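Local coordinates for protein transcriptional regulators (LACI-FAMILY TRANSCRIPTIONAL REGULATORY PROTEIN) (Corynebacterium glutamicum, PDB 3GYB) that probably acts as a LacI-family transcription factor that binds regulatory DNA, and folds as a two-lobed periplasmic-binding-protein-like domain, at residues 205-210 against 267-272; 7-12 against 59-64. One frame throughout, in Å; residues are numbered along the deposited sequence.

Contacts 1 and 2 each belong to the mostly parallel sheet of a different lobe, on opposite sides of the chain's centre, their nearest atoms about 19 Å apart. Both are buried. Contact 2 joins two neighbouring strands near the start of the chain, with strand 7-12 beside strand 63-67; its surface is largely hydrocarbon, and main-chain bonds set the register. Contact 1 pairs strand 207-211 with a tail that is not itself a strand, at the far end of the chain. Its chemistry is more polar: a serine and a threonine hydroxyl bond main-chain atoms across the gap, and a water joins the two ends.

Contact 1 (205-210 against 267-272); sequences DLSIIG and GTCAPR
S207 and I208, at the start of strand 207-211, face T268 and C269 of the C-terminal tail, which runs past them obliquely, in a roughly antiparallel sense, with S207 CA 4.3 Å from C269 CA. The backbone bond that fixes this pairing, I208 N to T268 O at 2.8 Å, is nearly straight at the hydrogen (167°). I208 is gripped at its other end too. T268 keeps OG1 between its own N and carbonyl carbon (chi1 56°), and that hydroxyl donates to I208 O over 2.7 Å; T268 OG1 is also hydrogen-bonded to T225 N. One residue on, C269 SG lies 3.5 Å from I208 O and 3.9 Å from I209 CB, and both side chains reach L113. S207 grips the tail from the other end of the pairing: its OG, turned anti to the carbonyl carbon, accepts A270 N at 3.0 Å. Beyond it, a water donates to both D205 O and R272 O, bridging the two segments where they diverge. H118 NE2 bonds A270 O, while I208 and T268 touch L192 of helix 185-198, whereas I209 and C269 rest on helix 102-115. The tail, having left strand 258-264, thus docks beside an inner strand of the parallel sheet in one lobe of this type I periplasmic-binding-protein fold, and that strand leads directly to D212, a ligand of the bound magnesium ion.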
ATOM      1  N   ASP A 205      15.606 -11.234  19.347  1.00 14.85           N
ATOM      2  CA  ASP A 205      14.762 -11.573  20.490  1.00 15.04           C
ATOM      3  C   ASP A 205      13.444 -12.216  20.080  1.00 15.69           C
ATOM      4  O   ASP A 205      12.975 -13.160  20.718  1.00 17.96           O
ATOM      5  CB  ASP A 205      14.446 -10.328  21.322  1.00 16.28           C
ATOM      6  CG  ASP A 205      15.683  -9.695  21.920  1.00 19.94           C
ATOM      7  OD1 ASP A 205      16.552 -10.441  22.412  1.00 20.91           O
ATOM      8  OD2 ASP A 205      15.777  -8.453  21.905  1.00 18.35           O
ATOM      9  N   LEU A 206      12.856 -11.710  19.004  1.00 12.87           N
ATOM     10  CA  LEU A 206      11.563 -12.206  18.541  1.00 12.81           C
ATOM     11  C   LEU A 206      11.551 -12.450  17.037  1.00 11.77           C
ATOM     12  O   LEU A 206      12.001 -11.601  16.273  1.00 11.30           O
ATOM     13  CB  LEU A 206      10.486 -11.175  18.896  1.00 13.19           C
ATOM     14  CG  LEU A 206       9.043 -11.421  18.442  1.00 13.12           C
ATOM     15  CD1 LEU A 206       8.431 -12.534  19.278  1.00 14.75           C
ATOM     16  CD2 LEU A 206       8.234 -10.148  18.605  1.00 14.47           C
ATOM     17  N   SER A 207      11.046 -13.611  16.619  1.00 11.87           N
ATOM     18  CA  SER A 207      10.946 -13.930  15.196  1.00 11.49           C
ATOM     19  C   SER A 207       9.533 -13.615  14.718  1.00 12.00           C
ATOM     20  O   SER A 207       8.565 -13.853  15.441  1.00 12.69           O
ATOM     21  CB  SER A 207      11.235 -15.413  14.935  1.00 11.53           C
ATOM     22  OG  SER A 207      12.630 -15.679  14.947  1.00 12.83           O
ATOM     23  N   ILE A 208       9.421 -13.067  13.511  1.00 10.67           N
ATOM     24  CA  ILE A 208       8.119 -12.741  12.940  1.00 10.25           C
ATOM     25  C   ILE A 208       8.057 -13.149  11.473  1.00 11.21           C
ATOM     26  O   ILE A 208       8.942 -12.816  10.689  1.00 10.95           O
ATOM     27  CB  ILE A 208       7.813 -11.220  13.024  1.00 10.39           C
ATOM     28  CG1 ILE A 208       7.645 -10.798  14.487  1.00 11.59           C
ATOM     29  CG2 ILE A 208       6.542 -10.902  12.238  1.00 11.31           C
ATOM     30  CD1 ILE A 208       7.483  -9.294  14.684  1.00 12.32           C
ATOM     31  N   ILE A 209       7.017 -13.888  11.105  1.00 12.02           N
ATOM     32  CA  ILE A 209       6.862 -14.280   9.715  1.00 10.77           C
ATOM     33  C   ILE A 209       5.468 -13.859   9.265  1.00 11.87           C
ATOM     34  O   ILE A 209       4.485 -14.055   9.986  1.00 11.17           O
ATOM     35  CB  ILE A 209       7.082 -15.808   9.511  1.00 12.10           C
ATOM     36  CG1 ILE A 209       6.841 -16.169   8.041  1.00 12.24           C
ATOM     37  CG2 ILE A 209       6.181 -16.603  10.454  1.00 10.42           C
ATOM     38  CD1 ILE A 209       7.336 -17.555   7.644  1.00 14.03           C
ATOM     39  N   GLY A 210       5.398 -13.249   8.085  1.00  8.85           N
ATOM     40  CA  GLY A 210       4.127 -12.786   7.557  1.00 10.31           C
ATOM     41  C   GLY A 210       3.573 -13.672   6.461  1.00  9.04           C
ATOM     42  O   GLY A 210       3.955 -14.836   6.341  1.00 10.77           O
ATOM     43  N   GLY A 267      14.833 -11.065   6.735  1.00 13.19           N
ATOM     44  CA  GLY A 267      15.544 -10.870   7.990  1.00 14.23           C
ATOM     45  C   GLY A 267      14.809 -10.868   9.312  1.00 14.60           C
ATOM     46  O   GLY A 267      15.404 -10.528  10.334  1.00 15.44           O
ATOM     47  N   THR A 268      13.547 -11.274   9.323  1.00 12.98           N
ATOM     48  CA  THR A 268      12.789 -11.232  10.568  1.00 12.12           C
ATOM     49  C   THR A 268      12.649 -12.521  11.378  1.00 12.75           C
ATOM     50  O   THR A 268      11.935 -12.543  12.379  1.00 11.60           O
ATOM     51  CB  THR A 268      11.394 -10.644  10.321  1.00 10.86           C
ATOM     52  OG1 THR A 268      10.735 -11.399   9.302  1.00 10.48           O
ATOM     53  CG2 THR A 268      11.500  -9.178   9.884  1.00 11.08           C
ATOM     54  N   CYS A 269      13.325 -13.586  10.956  1.00 14.12           N
ATOM     55  CA  CYS A 269      13.289 -14.850  11.691  1.00 15.49           C
ATOM     56  C   CYS A 269      14.717 -15.296  11.970  1.00 16.25           C
ATOM     57  O   CYS A 269      15.637 -14.954  11.225  1.00 16.47           O
ATOM     58  CB  CYS A 269      12.568 -15.944  10.891  1.00 15.95           C
ATOM     59  SG  CYS A 269      10.759 -15.829  10.894  1.00 13.98           S
ATOM     60  N   ALA A 270      14.895 -16.051  13.049  1.00 16.21           N
ATOM     61  CA  ALA A 270      16.207 -16.562  13.421  1.00 16.75           C
ATOM     62  C   ALA A 270      16.017 -17.810  14.275  1.00 18.75           C
ATOM     63  O   ALA A 270      14.960 -18.002  14.875  1.00 16.49           O
ATOM     64  CB  ALA A 270      16.985 -15.505  14.194  1.00 17.44           C
ATOM     65  N   PRO A 271      17.036 -18.681  14.333  1.00 20.49           N
ATOM     66  CA  PRO A 271      16.931 -19.905  15.129  1.00 23.11           C
ATOM     67  C   PRO A 271      16.911 -19.664  16.635  1.00 25.66           C
ATOM     68  O   PRO A 271      17.527 -18.721  17.134  1.00 23.78           O
ATOM     69  CB  PRO A 271      18.148 -20.712  14.681  1.00 23.20           C
ATOM     70  CG  PRO A 271      19.147 -19.650  14.349  1.00 24.50           C
ATOM     71  CD  PRO A 271      18.312 -18.639  13.596  1.00 21.90           C
ATOM     72  N   ARG A 272      16.191 -20.532  17.344  1.00 28.61           N
ATOM     73  CA  ARG A 272      16.064 -20.475  18.798  1.00 33.26           C
ATOM     74  C   ARG A 272      15.937 -19.062  19.357  1.00 35.72           C
ATOM     75  O   ARG A 272      15.612 -18.120  18.636  1.00 39.00           O
ATOM     76  CB  ARG A 272      17.256 -21.185  19.442  1.00 35.94           C
ATOM     77  CG  ARG A 272      17.382 -22.640  19.033  1.00 37.67           C
ATOM     78  CD  ARG A 272      18.405 -23.384  19.881  1.00 43.16           C
ATOM     79  NE  ARG A 272      18.347 -24.819  19.620  1.00 44.27           N
ATOM     80  CZ  ARG A 272      19.023 -25.737  20.303  1.00 44.75           C
ATOM     81  NH1 ARG A 272      19.820 -25.377  21.298  1.00 45.14           N
ATOM     82  NH2 ARG A 272      18.892 -27.018  19.990  1.00 44.03           N
TER
HETATM   83  O   HOH W   1      13.820 -15.941  19.813  1.00 27.64           O

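Contact 2 (7-12 against 59-64); sequences LIAVLI and MRPDGI
I8 and A9 pair in parallel with G63 and I64; strand 63-67 is reached from strand 37-41, on the other flank of 7-12, by a beta-alpha-beta crossover through helix 52-57, as in Rossmann-like sheets. The first bond is D62 N to L7 O at 2.7 Å; A9 N to G63 O follows at 3.2 Å, and the backbone of A9 continues the ladder to I65. On one face I8 folds over G63. CG1 sits anti to the carbonyl carbon (chi1 -63°) and chi2 of -63° turns CD1 back, to 3.5 Å from G63 N, above a residue with no side chain, and L242 and L246 of helix 231-246 pack on the same isoleucine. A9 points to the other face, where its CB meets P61 CB at 4.1 Å and the selenium of M59, a selenomethionine, at 4.0 Å. Further along, L11 CD1 meets I64 CG2 at 3.8 Å. Helix 52-57 lies against A9 and L11 through A56, and M59 packs on M59 of the second subunit. The turn after that helix, where R60 has positive phi, is anchored to the residues just before strand 7-12: R60 O bonds T5 OG1, D62 OD1 takes T5 N, and D62 OD2 accepts Q6 N while forming a salt bridge with R4 NE.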
ATOM      1  N   LEU A   7     -14.643  -3.398 -20.265  1.00 21.68           N
ATOM      2  CA  LEU A   7     -14.297  -3.022 -18.911  1.00 19.65           C
ATOM      3  C   LEU A   7     -14.376  -4.207 -17.961  1.00 18.56           C
ATOM      4  O   LEU A   7     -15.303  -5.015 -18.033  1.00 18.48           O
ATOM      5  CB  LEU A   7     -15.241  -1.922 -18.436  1.00 22.34           C
ATOM      6  CG  LEU A   7     -15.006  -0.498 -18.943  1.00 23.91           C
ATOM      7  CD1 LEU A   7     -16.201   0.384 -18.573  1.00 25.52           C
ATOM      8  CD2 LEU A   7     -13.713   0.047 -18.344  1.00 25.63           C
ATOM      9  N   ILE A   8     -13.381  -4.317 -17.088  1.00 16.19           N
ATOM     10  CA  ILE A   8     -13.345  -5.377 -16.094  1.00 14.18           C
ATOM     11  C   ILE A   8     -13.242  -4.687 -14.744  1.00 14.83           C
ATOM     12  O   ILE A   8     -12.321  -3.905 -14.515  1.00 15.81           O
ATOM     13  CB  ILE A   8     -12.116  -6.303 -16.277  1.00 14.31           C
ATOM     14  CG1 ILE A   8     -12.182  -7.008 -17.633  1.00 16.62           C
ATOM     15  CG2 ILE A   8     -12.057  -7.322 -15.143  1.00 13.23           C
ATOM     16  CD1 ILE A   8     -13.379  -7.928 -17.796  1.00 19.62           C
ATOM     17  N   ALA A   9     -14.202  -4.957 -13.867  1.00 15.23           N
ATOM     18  CA  ALA A   9     -14.206  -4.365 -12.535  1.00 14.33           C
ATOM     19  C   ALA A   9     -13.420  -5.281 -11.605  1.00 14.44           C
ATOM     20  O   ALA A   9     -13.591  -6.497 -11.633  1.00 14.50           O
ATOM     21  CB  ALA A   9     -15.640  -4.211 -12.033  1.00 14.41           C
ATOM     22  N   VAL A  10     -12.552  -4.695 -10.788  1.00 12.90           N
ATOM     23  CA  VAL A  10     -11.759  -5.472  -9.852  1.00 14.06           C
ATOM     24  C   VAL A  10     -12.102  -5.011  -8.440  1.00 13.74           C
ATOM     25  O   VAL A  10     -11.901  -3.845  -8.094  1.00 15.11           O
ATOM     26  CB  VAL A  10     -10.250  -5.277 -10.114  1.00 13.71           C
ATOM     27  CG1 VAL A  10      -9.441  -6.151  -9.166  1.00 13.03           C
ATOM     28  CG2 VAL A  10      -9.928  -5.630 -11.563  1.00 13.20           C
ATOM     29  N   LEU A  11     -12.625  -5.924  -7.627  1.00 14.69           N
ATOM     30  CA  LEU A  11     -13.006  -5.586  -6.261  1.00 15.04           C
ATOM     31  C   LEU A  11     -11.985  -6.008  -5.215  1.00 14.57           C
ATOM     32  O   LEU A  11     -11.621  -7.181  -5.127  1.00 14.01           O
ATOM     33  CB  LEU A  11     -14.364  -6.216  -5.920  1.00 16.24           C
ATOM     34  CG  LEU A  11     -15.621  -5.536  -6.469  1.00 17.80           C
ATOM     35  CD1 LEU A  11     -15.620  -5.538  -7.994  1.00 18.13           C
ATOM     36  CD2 LEU A  11     -16.838  -6.267  -5.939  1.00 19.67           C
ATOM     37  N   ILE A  12     -11.514  -5.046  -4.425  1.00 14.02           N
ATOM     38  CA  ILE A  12     -10.566  -5.341  -3.357  1.00 14.82           C
ATOM     39  C   ILE A  12     -11.142  -4.747  -2.083  1.00 15.31           C
ATOM     40  O   ILE A  12     -12.078  -3.950  -2.138  1.00 15.12           O
ATOM     41  CB  ILE A  12      -9.178  -4.725  -3.614  1.00 16.32           C
ATOM     42  CG1 ILE A  12      -9.295  -3.204  -3.701  1.00 17.18           C
ATOM     43  CG2 ILE A  12      -8.582  -5.312  -4.891  1.00 16.24           C
ATOM     44  CD1 ILE A  12      -7.953  -2.492  -3.649  1.00 20.61           C
HETATM   45  N   MSE A  59     -20.805   0.353 -13.903  1.00 24.79           N
HETATM   46  CA  MSE A  59     -19.944   0.676 -15.033  1.00 23.98           C
HETATM   47  C   MSE A  59     -20.233  -0.267 -16.202  1.00 22.38           C
HETATM   48  O   MSE A  59     -19.636  -0.147 -17.272  1.00 22.23           O
HETATM   49  CB  MSE A  59     -18.455   0.588 -14.631  1.00 27.09           C
HETATM   50  CG  MSE A  59     -17.889  -0.819 -14.521  1.00 29.60           C
HETATM   51 SE   MSE A  59     -15.955  -0.890 -14.177  1.00 34.31          SE
HETATM   52  CE  MSE A  59     -15.284  -0.644 -15.867  1.00 35.36           C
ATOM     53  N   ARG A  60     -21.177  -1.180 -15.995  1.00 22.02           N
ATOM     54  CA  ARG A  60     -21.558  -2.159 -17.006  1.00 21.50           C
ATOM     55  C   ARG A  60     -20.307  -2.894 -17.492  1.00 20.81           C
ATOM     56  O   ARG A  60     -19.954  -2.844 -18.671  1.00 19.76           O
ATOM     57  CB  ARG A  60     -22.267  -1.480 -18.188  1.00 24.05           C
ATOM     58  CG  ARG A  60     -23.528  -0.705 -17.795  1.00 24.76           C
ATOM     59  CD  ARG A  60     -24.199  -0.064 -19.008  1.00 28.19           C
ATOM     60  NE  ARG A  60     -25.341   0.781 -18.645  1.00 28.23           N
ATOM     61  CZ  ARG A  60     -26.529   0.325 -18.255  1.00 28.58           C
ATOM     62  NH1 ARG A  60     -26.754  -0.980 -18.174  1.00 26.88           N
ATOM     63  NH2 ARG A  60     -27.495   1.180 -17.939  1.00 29.33           N
ATOM     64  N   PRO A  61     -19.612  -3.584 -16.575  1.00 20.35           N
ATOM     65  CA  PRO A  61     -18.401  -4.322 -16.935  1.00 19.37           C
ATOM     66  C   PRO A  61     -18.715  -5.616 -17.681  1.00 19.82           C
ATOM     67  O   PRO A  61     -19.773  -6.213 -17.477  1.00 20.29           O
ATOM     68  CB  PRO A  61     -17.756  -4.584 -15.578  1.00 19.18           C
ATOM     69  CG  PRO A  61     -18.957  -4.826 -14.707  1.00 20.69           C
ATOM     70  CD  PRO A  61     -19.904  -3.722 -15.135  1.00 20.55           C
ATOM     71  N   ASP A  62     -17.798  -6.037 -18.548  1.00 19.07           N
ATOM     72  CA  ASP A  62     -17.971  -7.277 -19.298  1.00 18.39           C
ATOM     73  C   ASP A  62     -17.721  -8.446 -18.350  1.00 18.28           C
ATOM     74  O   ASP A  62     -18.306  -9.520 -18.500  1.00 18.67           O
ATOM     75  CB  ASP A  62     -16.976  -7.365 -20.462  1.00 19.77           C
ATOM     76  CG  ASP A  62     -17.239  -6.335 -21.549  1.00 22.24           C
ATOM     77  OD1 ASP A  62     -18.299  -5.679 -21.525  1.00 25.39           O
ATOM     78  OD2 ASP A  62     -16.376  -6.196 -22.441  1.00 23.01           O
ATOM     79  N   GLY A  63     -16.839  -8.223 -17.378  1.00 16.74           N
ATOM     80  CA  GLY A  63     -16.506  -9.247 -16.405  1.00 15.81           C
ATOM     81  C   GLY A  63     -16.100  -8.615 -15.088  1.00 16.06           C
ATOM     82  O   GLY A  63     -15.837  -7.411 -15.026  1.00 15.28           O
ATOM     83  N   ILE A  64     -16.046  -9.422 -14.035  1.00 15.64           N
ATOM     84  CA  ILE A  64     -15.685  -8.919 -12.714  1.00 16.12           C
ATOM     85  C   ILE A  64     -14.732  -9.857 -11.985  1.00 15.79           C
ATOM     86  O   ILE A  64     -14.937 -11.066 -11.960  1.00 16.20           O
ATOM     87  CB  ILE A  64     -16.952  -8.751 -11.828  1.00 16.68           C
ATOM     88  CG1 ILE A  64     -17.937  -7.795 -12.500  1.00 16.55           C
ATOM     89  CG2 ILE A  64     -16.571  -8.241 -10.439  1.00 17.71           C
ATOM     90  CD1 ILE A  64     -19.313  -7.783 -11.843  1.00 19.66           C
TER